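Reducing end xylose-releasing exo-oligoxylanase (Paenibacillus barengoltzii G22, PDB 5YXT) probably hydrolyses short xylan-derived oligosaccharides by splitting off xylose from their reducing ends, as a family 8 glycoside hydrolase. Local coordinates at residues C[28-33]-C[343-348]; C[37-42]-C[75-80]; C[249-252]-C[256-259]. One frame throughout, in Å; residues are numbered along the deposited sequence.

Interactions 1 and 2 both use helix 24-40. Its residues 28-33 are fixed to the end of helix 335-345, and a little further along its residues 37-42 meet helix 68-80. The centres of these two contacts are about 14 Å apart, and Leu363 of helix 355-369 packs against residues of helix 24-40 at both. Interaction 3 draws together two parts of the loop between helices 214-231 and 263-276. Its centre is about 31 Å from that of interaction 2, across the centre of the chain, and about 32 Å from that of interaction 1. Two contacts thus join helices of the predominantly helical fold, whereas the third shapes a loop, and interaction 3 touches neither of the others.

Interaction 1: residues C[28-33]-C[343-348]; sequences QRRLDE and LFWNTP
Arg30 lays its guanidinium over the indole of Trp345 and uses the edge of the same group to hold that residue's carbonyl. CZ of Arg30 stands 3.8 Å from the centroid of the six-membered ring of Trp345, only 7° off the ring normal, so the cation-pi contact is made over the face. Of the guanidinium atoms NH2 comes closest to the ring, 3.3 Å from CE2 of Trp345, and the two planes, 27° apart, are stacked though not quite parallel. At the edge of the guanidinium NH1 gives a hydrogen bond of 2.7 Å to Trp345 O, in the carbonyl plane and on a lone pair, while NH2 adds a weak one to the same oxygen. Arginine suits this place because one flat cation can serve a ring and a carbonyl together. Its CG is anti to the backbone N (chi1 -169°), and bends at chi2 and chi3 bring the guanidinium over the ring. CB and CG also pack on the six-membered ring, at CZ3.

Farther out, Tyr22 meets the indole and Leu366 packs on Arg30. Past Trp345 the chain leaves the helix, and Thr347 OG1 donates to Leu343 O at 2.6 Å, securing the turn. A cation binding a carbonyl at the C-terminal end of helix 335-345 would probably be favoured by the partial negative charge there, and it ties that end to helix 24-40 within a fold consistent with the (alpha/alpha)6 barrel of family 8.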
loop_
_atom_site.group_PDB
_atom_site.type_symbol
_atom_site.label_atom_id
_atom_site.label_comp_id
_atom_site.label_asym_id
_atom_site.label_seq_id
_atom_site.Cartn_x
_atom_site.Cartn_y
_atom_site.Cartn_z
ATOM N N GLN C 28 13.625 -0.252 -25.533
ATOM C CA GLN C 28 14.527 -0.858 -26.504
ATOM C C GLN C 28 15.913 -0.225 -26.454
ATOM O O GLN C 28 16.926 -0.927 -26.563
ATOM C CB GLN C 28 13.935 -0.730 -27.911
ATOM C CG GLN C 28 12.943 -1.819 -28.271
ATOM C CD GLN C 28 13.566 -3.203 -28.227
ATOM O OE1 GLN C 28 12.969 -4.153 -27.714
ATOM N NE2 GLN C 28 14.778 -3.322 -28.758
ATOM N N ARG C 29 15.983 1.104 -26.313
ATOM C CA ARG C 29 17.281 1.771 -26.269
ATOM C C ARG C 29 18.045 1.404 -25.004
ATOM O O ARG C 29 19.258 1.207 -25.045
ATOM C CB ARG C 29 17.105 3.288 -26.366
ATOM N N ARG C 30 17.350 1.299 -23.870
ATOM C CA ARG C 30 18.012 0.891 -22.634
ATOM C C ARG C 30 18.608 -0.506 -22.759
ATOM O O ARG C 30 19.749 -0.744 -22.344
ATOM C CB ARG C 30 17.028 0.949 -21.471
ATOM C CG ARG C 30 17.678 0.802 -20.103
ATOM C CD ARG C 30 18.661 1.931 -19.804
ATOM N NE ARG C 30 17.962 3.146 -19.403
ATOM C CZ ARG C 30 17.352 3.311 -18.235
ATOM N NH1 ARG C 30 17.364 2.337 -17.335
ATOM N NH2 ARG C 30 16.730 4.456 -17.968
ATOM N N LEU C 31 17.846 -1.445 -23.325
ATOM C CA LEU C 31 18.360 -2.796 -23.519
ATOM C C LEU C 31 19.589 -2.796 -24.426
ATOM O O LEU C 31 20.616 -3.409 -24.106
ATOM C CB LEU C 31 17.264 -3.695 -24.092
ATOM C CG LEU C 31 17.640 -5.164 -24.305
ATOM C CD1 LEU C 31 18.248 -5.764 -23.037
ATOM C CD2 LEU C 31 16.428 -5.965 -24.741
ATOM N N ASP C 32 19.503 -2.112 -25.568
ATOM C CA ASP C 32 20.632 -2.107 -26.494
ATOM C C ASP C 32 21.834 -1.375 -25.908
ATOM O O ASP C 32 22.971 -1.814 -26.091
ATOM C CB ASP C 32 20.219 -1.493 -27.829
ATOM C CG ASP C 32 19.127 -2.290 -28.510
ATOM O OD1 ASP C 32 19.117 -3.525 -28.319
ATOM O OD2 ASP C 32 18.275 -1.694 -29.216
ATOM N N GLU C 33 21.612 -0.259 -25.202
ATOM C CA GLU C 33 22.737 0.431 -24.567
ATOM C C GLU C 33 23.373 -0.439 -23.485
ATOM O O GLU C 33 24.597 -0.426 -23.304
ATOM C CB GLU C 33 22.287 1.767 -23.971
ATOM C CG GLU C 33 22.056 2.877 -24.983
ATOM C CD GLU C 33 21.289 4.053 -24.390
ATOM O OE1 GLU C 33 20.738 3.901 -23.275
ATOM O OE2 GLU C 33 21.241 5.131 -25.034
ATOM N N LEU C 343 12.853 1.998 -9.295
ATOM C CA LEU C 343 14.213 2.096 -8.782
ATOM C C LEU C 343 15.202 1.478 -9.765
ATOM O O LEU C 343 16.209 2.094 -10.122
ATOM C CB LEU C 343 14.309 1.423 -7.414
ATOM C CG LEU C 343 15.679 1.367 -6.743
ATOM C CD1 LEU C 343 16.163 2.744 -6.342
ATOM C CD2 LEU C 343 15.580 0.450 -5.513
ATOM N N PHE C 344 14.902 0.273 -10.249
ATOM C CA PHE C 344 15.796 -0.375 -11.204
ATOM C C PHE C 344 15.927 0.436 -12.486
ATOM O O PHE C 344 17.032 0.585 -13.026
ATOM C CB PHE C 344 15.287 -1.783 -11.513
ATOM C CG PHE C 344 15.982 -2.427 -12.673
ATOM C CD1 PHE C 344 17.323 -2.790 -12.579
ATOM C CD2 PHE C 344 15.299 -2.664 -13.860
ATOM C CE1 PHE C 344 17.979 -3.391 -13.670
ATOM C CE2 PHE C 344 15.944 -3.262 -14.954
ATOM C CZ PHE C 344 17.281 -3.617 -14.858
ATOM N N TRP C 345 14.807 0.957 -13.001
ATOM C CA TRP C 345 14.866 1.743 -14.229
ATOM C C TRP C 345 15.803 2.935 -14.064
ATOM O O TRP C 345 16.517 3.310 -15.005
ATOM C CB TRP C 345 13.460 2.208 -14.637
ATOM C CG TRP C 345 13.445 3.072 -15.869
ATOM C CD1 TRP C 345 13.321 4.433 -15.915
ATOM C CD2 TRP C 345 13.550 2.635 -17.229
ATOM N NE1 TRP C 345 13.363 4.866 -17.214
ATOM C CE2 TRP C 345 13.496 3.785 -18.042
ATOM C CE3 TRP C 345 13.694 1.385 -17.837
ATOM C CZ2 TRP C 345 13.585 3.723 -19.426
ATOM C CZ3 TRP C 345 13.784 1.325 -19.217
ATOM C CH2 TRP C 345 13.724 2.486 -19.995
ATOM N N ASN C 346 15.834 3.524 -12.870
ATOM C CA ASN C 346 16.658 4.700 -12.615
ATOM C C ASN C 346 18.027 4.357 -12.029
ATOM O O ASN C 346 18.673 5.228 -11.436
ATOM C CB ASN C 346 15.899 5.678 -11.720
ATOM C CG ASN C 346 14.749 6.333 -12.458
ATOM O OD1 ASN C 346 14.955 7.253 -13.243
ATOM N ND2 ASN C 346 13.536 5.833 -12.244
ATOM N N THR C 347 18.493 3.123 -12.219
ATOM C CA THR C 347 19.782 2.670 -11.696
ATOM C C THR C 347 20.679 2.335 -12.872
ATOM O O THR C 347 20.296 1.496 -13.701
ATOM C CB THR C 347 19.615 1.452 -10.794
ATOM O OG1 THR C 347 18.792 1.794 -9.681
ATOM C CG2 THR C 347 20.987 0.955 -10.263
ATOM N N PRO C 348 21.843 2.967 -13.004
ATOM C CA PRO C 348 22.745 2.649 -14.116
ATOM C C PRO C 348 23.511 1.363 -13.838
ATOM O O PRO C 348 23.663 0.945 -12.689
ATOM C CB PRO C 348 23.689 3.854 -14.152
ATOM C CG PRO C 348 23.766 4.282 -12.693
ATOM C CD PRO C 348 22.386 4.022 -12.125
#

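Interaction 2: residues C[37-42]-C[75-80]; sequences QLFEGD and MMMAVQ
Where Phe39 and Met77 touch, no hydrogen bond crosses, and the polar bonds nearby are made within helix 68-80 and to other parts of the fold: Val79 N bonds to Met75 O at 3.0 Å, and Arg142 of helix 126-143 binds the carbonyl of Val79 and, weakly, that of Gln80. The contact itself is apolar. Met77 brings the end of its chain to the rim of the Phe39 ring, its methyl CE lying 3.5 Å from CE1 of Phe39. The sulfur is beside the same edge, with SD of Met77 3.9 Å from CZ of Phe39. It sits 5.1 Å from the ring centroid and 88° off the normal, practically in the ring plane, which makes this an edge-on Met-aromatic contact. Leu38 takes the other share: its CD2 meets CE of Met77 at 4.1 Å, the two side chains crossing at about a right angle.

Met77 starts with CG anti to the carbonyl carbon (chi1 -66°), then bends at chi2 and chi3. Methionine is apt here, since its long unbranched chain is flexible, above all about the CG-SD bond, so SD and CE can be swung to the ring edge. Trp35 stacks on Phe39, while Leu363 of helix 355-369 touches Leu38, Phe39 and Met77. Chemically, the polarisable sulfur faces the slightly positive C-H rim of the ring, which probably adds a weak electrostatic attraction to the dispersion and hydrophobic burial joining helices 24-40 and 68-80.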
loop_
_atom_site.group_PDB
_atom_site.type_symbol
_atom_site.label_atom_id
_atom_site.label_comp_id
_atom_site.label_asym_id
_atom_site.label_seq_id
_atom_site.Cartn_x
_atom_site.Cartn_y
_atom_site.Cartn_z
ATOM N N GLN C 37 27.324 -1.764 -23.371
ATOM C CA GLN C 37 28.217 -1.492 -22.243
ATOM C C GLN C 37 28.827 -2.768 -21.677
ATOM O O GLN C 37 29.956 -2.753 -21.177
ATOM C CB GLN C 37 27.461 -0.752 -21.132
ATOM C CG GLN C 37 27.028 0.665 -21.473
ATOM C CD GLN C 37 26.581 1.444 -20.240
ATOM O OE1 GLN C 37 25.395 1.498 -19.915
ATOM N NE2 GLN C 37 27.534 2.056 -19.555
ATOM N N LEU C 38 28.094 -3.874 -21.723
ATOM C CA LEU C 38 28.539 -5.110 -21.092
ATOM C C LEU C 38 29.339 -6.001 -22.030
ATOM O O LEU C 38 30.257 -6.708 -21.576
ATOM C CB LEU C 38 27.324 -5.889 -20.565
ATOM C CG LEU C 38 26.815 -5.536 -19.161
ATOM C CD1 LEU C 38 26.675 -4.051 -18.962
ATOM C CD2 LEU C 38 25.493 -6.249 -18.838
ATOM N N PHE C 39 29.000 -5.999 -23.321
ATOM C CA PHE C 39 29.602 -6.920 -24.276
ATOM C C PHE C 39 30.416 -6.246 -25.367
ATOM O O PHE C 39 31.204 -6.931 -26.026
ATOM C CB PHE C 39 28.519 -7.799 -24.938
ATOM C CG PHE C 39 27.965 -8.854 -24.018
ATOM C CD1 PHE C 39 26.974 -8.541 -23.100
ATOM C CD2 PHE C 39 28.474 -10.144 -24.037
ATOM C CE1 PHE C 39 26.488 -9.501 -22.218
ATOM C CE2 PHE C 39 27.990 -11.111 -23.165
ATOM C CZ PHE C 39 26.998 -10.790 -22.253
ATOM N N GLU C 40 30.249 -4.946 -25.590
ATOM C CA GLU C 40 30.988 -4.254 -26.640
ATOM C C GLU C 40 31.645 -2.966 -26.146
ATOM O O GLU C 40 32.123 -2.176 -26.966
ATOM C CB GLU C 40 30.067 -3.955 -27.829
ATOM C CG GLU C 40 29.582 -5.210 -28.543
ATOM C CD GLU C 40 28.290 -4.995 -29.295
ATOM O OE1 GLU C 40 27.667 -6.000 -29.706
ATOM O OE2 GLU C 40 27.899 -3.826 -29.491
ATOM N N GLY C 41 31.713 -2.752 -24.841
ATOM C CA GLY C 41 32.197 -1.508 -24.261
ATOM C C GLY C 41 33.653 -1.584 -23.849
ATOM O O GLY C 41 34.476 -2.224 -24.513
ATOM N N ASP C 42 33.972 -0.925 -22.732
ATOM C CA ASP C 42 35.350 -0.773 -22.286
ATOM C C ASP C 42 35.499 -1.093 -20.805
ATOM O O ASP C 42 34.581 -1.635 -20.180
ATOM C CB ASP C 42 35.846 0.652 -22.558
ATOM C CG ASP C 42 34.833 1.708 -22.164
ATOM O OD1 ASP C 42 34.227 1.582 -21.080
ATOM O OD2 ASP C 42 34.641 2.666 -22.936
ATOM N N MET C 75 26.246 -17.094 -21.997
ATOM C CA MET C 75 25.597 -17.824 -23.077
ATOM C C MET C 75 24.090 -17.596 -23.056
ATOM O O MET C 75 23.471 -17.443 -24.114
ATOM C CB MET C 75 25.933 -19.309 -22.988
ATOM C CG MET C 75 27.311 -19.631 -23.525
ATOM S SD MET C 75 27.910 -21.213 -22.938
ATOM C CE MET C 75 26.746 -22.299 -23.769
ATOM N N MET C 76 23.480 -17.537 -21.864
ATOM C CA MET C 76 22.042 -17.293 -21.828
ATOM C C MET C 76 21.707 -15.892 -22.326
ATOM O O MET C 76 20.756 -15.720 -23.098
ATOM C CB MET C 76 21.471 -17.516 -20.422
ATOM C CG MET C 76 19.918 -17.349 -20.393
ATOM S SD MET C 76 18.987 -18.564 -21.403
ATOM C CE MET C 76 18.961 -19.981 -20.307
ATOM N N MET C 77 22.475 -14.872 -21.909
ATOM C CA MET C 77 22.249 -13.531 -22.455
ATOM C C MET C 77 22.430 -13.511 -23.971
ATOM O O MET C 77 21.651 -12.870 -24.686
ATOM C CB MET C 77 23.174 -12.485 -21.802
ATOM C CG MET C 77 22.966 -12.186 -20.309
ATOM S SD MET C 77 24.576 -11.971 -19.501
ATOM C CE MET C 77 24.836 -10.239 -19.204
ATOM N N ALA C 78 23.452 -14.203 -24.476
ATOM C CA ALA C 78 23.743 -14.158 -25.913
ATOM C C ALA C 78 22.632 -14.820 -26.739
ATOM O O ALA C 78 22.252 -14.313 -27.804
ATOM C CB ALA C 78 25.097 -14.816 -26.192
ATOM N N VAL C 79 22.064 -15.922 -26.249
ATOM C CA VAL C 79 21.003 -16.562 -27.015
ATOM C C VAL C 79 19.691 -15.792 -26.875
ATOM O O VAL C 79 18.904 -15.729 -27.826
ATOM C CB VAL C 79 20.863 -18.048 -26.619
ATOM C CG1 VAL C 79 20.501 -18.207 -25.154
ATOM C CG2 VAL C 79 19.850 -18.789 -27.546
ATOM N N GLN C 80 19.435 -15.160 -25.728
ATOM C CA GLN C 80 18.229 -14.342 -25.619
ATOM C C GLN C 80 18.318 -13.103 -26.507
ATOM O O GLN C 80 17.325 -12.689 -27.111
ATOM C CB GLN C 80 17.991 -13.945 -24.162
ATOM C CG GLN C 80 17.606 -15.108 -23.250
ATOM C CD GLN C 80 16.306 -15.770 -23.653
ATOM O OE1 GLN C 80 15.484 -15.175 -24.326
ATOM N NE2 GLN C 80 16.123 -17.020 -23.240
#

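Interaction 3: residues C[249-252]-C[256-259]; sequences PNNE and GHFF
Asn251 reaches forward with its side-chain amide to catch the backbone of Gly256, five residues on. Gly256 N donates to OD1 of Asn251 at 2.8 Å, with an N-H...O angle of 150° and the donor tilted from the plane of the amide. The side chain gets there by a first torsion that sets CG roughly anti to the backbone N (chi1 -157°), carrying the oxygen over to the returning limb of the loop, at the backbone N of Gly256. The amide also lies obliquely against the His257 ring, ND2 and OD1 of Asn251 about equally near NE2 of His257, with no hydrogen bond between them and the two planes 66° apart. Gly256 is buried and lets the backbones draw together, its CA being 4.0 Å from CA of Asn251; a beta carbon here would collide with CB of Asn251, which is why glycine suits the place. CB of Pro249 packs 3.3 Å from Gly256 O.

Asn250 shapes the first segment from within. Its CG is anti to the backbone N, and OD1 accepts the backbone N of Glu252 at 2.9 Å, forming an Asx turn. In both asparagines the short amide puts OD1 within reach of a backbone N-H, and at Asn250 ND2 also donates, weakly, to Glu252 OE2. Around the turn, the backbone of Asn250 bonds to Tyr242 and that of His257 to Glu241, while the His257 ring meets Phe311 edge-to-face. The chemistry implies a loop held partly by side chain-to-backbone bonds: one amide oxygen sets the local turn, another clamps its return, and a glycine keeps the fit close.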
loop_
_atom_site.group_PDB
_atom_site.type_symbol
_atom_site.label_atom_id
_atom_site.label_comp_id
_atom_site.label_asym_id
_atom_site.label_seq_id
_atom_site.Cartn_x
_atom_site.Cartn_y
_atom_site.Cartn_z
ATOM N N PRO C 249 18.527 -23.024 7.249
ATOM C CA PRO C 249 19.791 -22.482 6.737
ATOM C C PRO C 249 20.990 -23.329 7.141
ATOM O O PRO C 249 21.071 -23.838 8.261
ATOM C CB PRO C 249 19.860 -21.086 7.367
ATOM C CG PRO C 249 18.431 -20.752 7.723
ATOM C CD PRO C 249 17.791 -22.056 8.081
ATOM N N ASN C 250 21.919 -23.489 6.199
ATOM C CA ASN C 250 23.200 -24.149 6.449
ATOM C C ASN C 250 24.230 -23.048 6.683
ATOM O O ASN C 250 24.766 -22.472 5.733
ATOM C CB ASN C 250 23.600 -25.047 5.280
ATOM C CG ASN C 250 24.983 -25.682 5.468
ATOM O OD1 ASN C 250 25.723 -25.319 6.376
ATOM N ND2 ASN C 250 25.327 -26.635 4.602
ATOM N N ASN C 251 24.516 -22.759 7.947
ATOM C CA ASN C 251 25.524 -21.765 8.283
ATOM C C ASN C 251 26.818 -22.422 8.761
ATOM O O ASN C 251 27.477 -21.934 9.683
ATOM C CB ASN C 251 24.990 -20.781 9.320
ATOM C CG ASN C 251 25.719 -19.471 9.285
ATOM O OD1 ASN C 251 26.015 -18.951 8.211
ATOM N ND2 ASN C 251 26.031 -18.929 10.454
ATOM N N GLU C 252 27.192 -23.537 8.115
ATOM C CA GLU C 252 28.500 -24.154 8.357
ATOM C C GLU C 252 29.642 -23.131 8.175
ATOM O O GLU C 252 30.569 -23.054 8.993
ATOM C CB GLU C 252 28.673 -25.397 7.443
ATOM C CG GLU C 252 29.451 -25.101 6.136
ATOM C CD GLU C 252 29.046 -26.012 4.949
ATOM O OE1 GLU C 252 29.938 -26.807 4.481
ATOM O OE2 GLU C 252 27.985 -25.878 4.380
ATOM N N GLY C 256 24.574 -19.053 5.793
ATOM C CA GLY C 256 23.223 -19.246 6.265
ATOM C C GLY C 256 22.305 -18.043 6.220
ATOM O O GLY C 256 21.211 -18.123 6.778
ATOM N N HIS C 257 22.701 -16.935 5.582
ATOM C CA HIS C 257 21.975 -15.667 5.673
ATOM C C HIS C 257 21.610 -15.170 4.272
ATOM O O HIS C 257 21.944 -15.792 3.260
ATOM C CB HIS C 257 22.808 -14.622 6.426
ATOM C CG HIS C 257 23.319 -15.098 7.752
ATOM N ND1 HIS C 257 22.484 -15.383 8.811
ATOM C CD2 HIS C 257 24.578 -15.327 8.195
ATOM C CE1 HIS C 257 23.205 -15.774 9.848
ATOM N NE2 HIS C 257 24.479 -15.750 9.499
ATOM N N PHE C 258 20.914 -14.032 4.211
ATOM C CA PHE C 258 20.500 -13.455 2.935
ATOM C C PHE C 258 21.639 -12.591 2.400
ATOM O O PHE C 258 21.908 -11.499 2.921
ATOM C CB PHE C 258 19.205 -12.651 3.065
ATOM C CG PHE C 258 18.647 -12.188 1.733
ATOM C CD1 PHE C 258 17.984 -13.076 0.895
ATOM C CD2 PHE C 258 18.798 -10.877 1.320
ATOM C CE1 PHE C 258 17.471 -12.663 -0.333
ATOM C CE2 PHE C 258 18.295 -10.454 0.099
ATOM C CZ PHE C 258 17.633 -11.361 -0.735
ATOM N N PHE C 259 22.297 -13.083 1.355
ATOM C CA PHE C 259 23.454 -12.432 0.762
ATOM C C PHE C 259 23.478 -12.781 -0.725
ATOM O O PHE C 259 22.545 -13.393 -1.248
ATOM C CB PHE C 259 24.752 -12.847 1.485
ATOM C CG PHE C 259 25.789 -11.760 1.526
ATOM C CD1 PHE C 259 25.440 -10.495 1.976
ATOM C CD2 PHE C 259 27.089 -11.989 1.107
ATOM C CE1 PHE C 259 26.351 -9.467 2.018
ATOM C CE2 PHE C 259 28.014 -10.966 1.144
ATOM C CZ PHE C 259 27.632 -9.692 1.620
#